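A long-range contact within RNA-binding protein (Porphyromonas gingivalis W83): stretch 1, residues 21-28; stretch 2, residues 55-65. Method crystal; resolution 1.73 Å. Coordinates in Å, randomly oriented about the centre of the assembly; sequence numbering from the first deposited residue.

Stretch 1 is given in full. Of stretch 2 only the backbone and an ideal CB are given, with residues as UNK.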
# COMPACT_ATOMS: atom_id res chain seq x y z
N GLY A 21 -3.56 -7.02 -4.14
CA GLY A 21 -3.44 -8.45 -3.89
C GLY A 21 -2.92 -8.74 -2.49
O GLY A 21 -3.35 -9.69 -1.81
N LEU A 22 -1.97 -7.91 -2.06
CA LEU A 22 -1.36 -8.02 -0.75
C LEU A 22 -2.34 -7.67 0.37
O LEU A 22 -2.52 -8.44 1.33
CB LEU A 22 -0.13 -7.10 -0.67
CG LEU A 22 0.70 -7.19 0.61
CD1 LEU A 22 1.26 -8.59 0.78
CD2 LEU A 22 1.82 -6.14 0.61
N LEU A 23 -2.98 -6.51 0.25
CA LEU A 23 -3.79 -5.97 1.34
C LEU A 23 -5.19 -6.60 1.39
O LEU A 23 -5.78 -6.70 2.47
CB LEU A 23 -3.91 -4.44 1.23
CG LEU A 23 -2.75 -3.63 1.85
CD1 LEU A 23 -2.63 -3.93 3.33
CD2 LEU A 23 -1.40 -3.88 1.15
N GLN A 24 -5.71 -7.06 0.26
CA GLN A 24 -7.08 -7.57 0.26
C GLN A 24 -7.18 -8.90 1.01
O GLN A 24 -8.27 -9.38 1.32
CB GLN A 24 -7.62 -7.72 -1.17
CG GLN A 24 -7.14 -8.95 -1.89
CD GLN A 24 -7.64 -9.03 -3.32
OE1 GLN A 24 -8.46 -8.22 -3.75
NE2 GLN A 24 -7.16 -10.02 -4.07
N GLN A 25 -6.03 -9.50 1.31
CA GLN A 25 -5.97 -10.70 2.15
C GLN A 25 -6.52 -10.46 3.55
O GLN A 25 -6.95 -11.41 4.20
CB GLN A 25 -4.53 -11.21 2.26
CG GLN A 25 -3.91 -11.70 0.95
CD GLN A 25 -2.46 -12.13 1.13
OE1 GLN A 25 -2.11 -13.29 0.93
NE2 GLN A 25 -1.61 -11.19 1.52
N TYR A 26 -6.50 -9.21 4.01
CA TYR A 26 -6.86 -8.86 5.40
C TYR A 26 -8.24 -8.24 5.53
O TYR A 26 -8.73 -8.12 6.63
CB TYR A 26 -5.80 -7.92 6.00
CG TYR A 26 -4.44 -8.55 5.87
CD1 TYR A 26 -4.05 -9.57 6.73
CD2 TYR A 26 -3.59 -8.19 4.84
CE1 TYR A 26 -2.82 -10.18 6.59
CE2 TYR A 26 -2.35 -8.80 4.69
CZ TYR A 26 -1.98 -9.79 5.57
OH TYR A 26 -0.75 -10.41 5.40
N GLY A 27 -8.86 -7.86 4.41
CA GLY A 27 -10.16 -7.20 4.43
C GLY A 27 -10.43 -6.49 3.13
O GLY A 27 -9.60 -6.52 2.23
N ALA A 28 -11.60 -5.85 3.02
CA ALA A 28 -11.98 -5.17 1.77
C ALA A 28 -11.07 -3.99 1.46
O ALA A 28 -10.80 -3.18 2.33
CB ALA A 28 -13.43 -4.70 1.83
N UNK A 55 -10.20 -1.81 11.45
CA UNK A 55 -9.65 -2.91 12.24
C UNK A 55 -8.83 -3.86 11.37
O UNK A 55 -7.73 -4.27 11.74
CB UNK A 55 -10.78 -3.68 12.94
N UNK A 56 -9.36 -4.19 10.19
CA UNK A 56 -8.61 -5.01 9.24
C UNK A 56 -7.32 -4.32 8.77
O UNK A 56 -6.30 -4.98 8.57
CB UNK A 56 -9.49 -5.34 8.03
N UNK A 57 -7.37 -3.00 8.58
CA UNK A 57 -6.20 -2.23 8.17
C UNK A 57 -5.10 -2.29 9.23
O UNK A 57 -3.93 -2.53 8.91
CB UNK A 57 -6.59 -0.78 7.90
N UNK A 58 -5.47 -2.07 10.49
CA UNK A 58 -4.51 -2.16 11.58
C UNK A 58 -3.92 -3.56 11.67
O UNK A 58 -2.73 -3.73 11.96
CB UNK A 58 -5.17 -1.78 12.91
N UNK A 59 -4.75 -4.57 11.41
CA UNK A 59 -4.28 -5.95 11.40
C UNK A 59 -3.26 -6.16 10.27
O UNK A 59 -2.23 -6.81 10.46
CB UNK A 59 -5.46 -6.91 11.24
N UNK A 60 -3.56 -5.60 9.10
CA UNK A 60 -2.65 -5.77 7.96
C UNK A 60 -1.30 -5.12 8.27
O UNK A 60 -0.25 -5.70 8.01
CB UNK A 60 -3.25 -5.17 6.69
N UNK A 61 -1.33 -3.93 8.85
CA UNK A 61 -0.09 -3.24 9.18
C UNK A 61 0.73 -4.06 10.20
O UNK A 61 1.94 -4.18 10.07
CB UNK A 61 -0.39 -1.84 9.73
N UNK A 62 0.05 -4.63 11.18
CA UNK A 62 0.73 -5.38 12.24
C UNK A 62 1.38 -6.65 11.68
O UNK A 62 2.49 -7.02 12.08
CB UNK A 62 -0.26 -5.74 13.35
N UNK A 63 0.69 -7.31 10.77
CA UNK A 63 1.23 -8.53 10.17
C UNK A 63 2.37 -8.20 9.21
O UNK A 63 3.43 -8.83 9.22
CB UNK A 63 0.13 -9.30 9.44
N UNK A 64 2.15 -7.19 8.37
CA UNK A 64 3.09 -6.92 7.28
C UNK A 64 4.34 -6.19 7.73
O UNK A 64 5.34 -6.19 6.99
CB UNK A 64 2.40 -6.10 6.19
N UNK A 65 4.29 -5.57 8.91
CA UNK A 65 5.42 -4.79 9.43
C UNK A 65 6.76 -5.53 9.33
O UNK A 65 6.90 -6.66 9.81
CB UNK A 65 5.16 -4.42 10.89

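Positions 55 to 64 have helical phi/psi, and backbone bonds four residues apart, such as the N of position 60 to the O of position 56 at 2.9 Å, confirm a regular helix. The side chains that reach stretch 1 lie at 56, 59, 60, 63 and 64, the spacing of one face of a helix.

Position 55 has nothing of stretch 1 within 5.5 Å of its ideal CB; it is Asn55.

At position 56 CA-to-CB points toward stretch 1, and the ideal CB lies 3.2 Å from Tyr26 O, which is tight. That acceptor favours a short donor such as Ser or Asn, whereas Ala28 N, a donor 5.5 Å from the ideal CB, gives an acid a reason to be there. The residue is Asp56. Its OD1 stands 3.3 Å from Tyr26 O, but both are acceptors and no hydrogen bond joins them. A water joins the two stretches here, donating to Asp56 OD2 (2.8 Å) and accepting from Ala28 N (2.9 Å). A CB on Gly27 would come within 2.6 Å of Asp56 OD2, a clash that glycine avoids.

Position 57 points away and 58 is out of reach; they are Ala57 and Arg58.

Position 59 points toward stretch 1, but its ideal CB is 5.4 Å from Tyr26 CB. That leaves room for a long chain with an aliphatic stem, such as Lys, Arg, Gln or Met. Arg59 places CG 4.4 Å from Tyr26 CD1, oblique to the ring.

Position 60 points sideways, with its ideal CB 3.6 Å from both Tyr26 CD2 and Leu23 CD1. Such close approach favours Ala, Gly or perhaps Ser. Ala60 makes both apolar contacts through CB, while its CA sits over one ring face, 4.1 Å from the Tyr26 centroid and 19° off the normal.

Position 61 points away and 62 is out of reach; they are Ile61 and Glu62.

Position 63 points toward stretch 1, its ideal CB 4.2 Å from Tyr26 CE1. The nearby phenol hydroxyl makes an acceptor attractive: Glu or Gln, although an aliphatic chain could also line the ring. With chi1 and chi2 both t, Glu63 brings OE2 to accept a 2.7 Å hydrogen bond from Tyr26 OH, its CD near the ring plane at the edge.

Position 64 also points toward stretch 1, its ideal CB 5.4 Å from Tyr26 OH, with Leu22 and Leu23 methyls beyond. Leu, Met or Ile would suit. Leu64 (m, t) sets CD2 3.9 Å from Leu22 CD1, and CD1 4.0 Å from Leu23 CD1 and 4.1 Å from Tyr26 CE2.

Position 65 leaves helical phi/psi (-48/124), out of reach; it is Phe65.

Stretch 2, residues 55-65: NDARRAIEELF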
# COMPACT_ATOMS: atom_id res chain seq x y z
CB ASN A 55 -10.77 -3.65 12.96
CG ASN A 55 -10.25 -4.67 13.94
OD1 ASN A 55 -9.87 -5.78 13.56
ND2 ASN A 55 -10.22 -4.30 15.22
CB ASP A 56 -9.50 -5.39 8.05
CG ASP A 56 -10.56 -6.42 8.42
OD1 ASP A 56 -10.34 -7.19 9.38
OD2 ASP A 56 -11.61 -6.46 7.75
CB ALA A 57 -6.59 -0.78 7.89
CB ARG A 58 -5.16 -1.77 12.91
CG ARG A 58 -5.59 -0.31 12.93
CD ARG A 58 -5.92 0.20 14.33
NE ARG A 58 -6.27 1.62 14.31
CZ ARG A 58 -7.52 2.08 14.23
NH1 ARG A 58 -8.54 1.24 14.17
NH2 ARG A 58 -7.75 3.39 14.22
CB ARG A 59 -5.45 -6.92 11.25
CG ARG A 59 -5.04 -8.32 10.84
CD ARG A 59 -6.26 -9.17 10.53
NE ARG A 59 -7.05 -9.42 11.73
CZ ARG A 59 -6.80 -10.42 12.57
NH1 ARG A 59 -5.78 -11.24 12.32
NH2 ARG A 59 -7.55 -10.60 13.64
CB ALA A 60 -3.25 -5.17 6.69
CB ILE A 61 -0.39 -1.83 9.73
CG1 ILE A 61 -0.86 -0.92 8.59
CG2 ILE A 61 0.85 -1.24 10.44
CD1 ILE A 61 -1.67 0.27 9.05
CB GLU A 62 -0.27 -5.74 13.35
CG GLU A 62 0.30 -6.62 14.46
CD GLU A 62 1.20 -5.87 15.42
OE1 GLU A 62 1.25 -4.61 15.35
OE2 GLU A 62 1.87 -6.53 16.25
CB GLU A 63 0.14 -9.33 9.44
CG GLU A 63 0.71 -10.47 8.60
CD GLU A 63 -0.30 -11.55 8.30
OE1 GLU A 63 -1.25 -11.73 9.11
OE2 GLU A 63 -0.15 -12.22 7.26
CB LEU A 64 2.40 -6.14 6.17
CG LEU A 64 1.34 -6.91 5.38
CD1 LEU A 64 0.63 -5.98 4.42
CD2 LEU A 64 1.97 -8.07 4.60
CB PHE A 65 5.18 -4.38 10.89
CG PHE A 65 6.34 -3.64 11.50
CD1 PHE A 65 6.57 -2.31 11.20
CD2 PHE A 65 7.21 -4.29 12.37
CE1 PHE A 65 7.65 -1.63 11.75
CE2 PHE A 65 8.29 -3.61 12.92
CZ PHE A 65 8.51 -2.28 12.61
O HOH W 1 -13.10 -5.54 5.51
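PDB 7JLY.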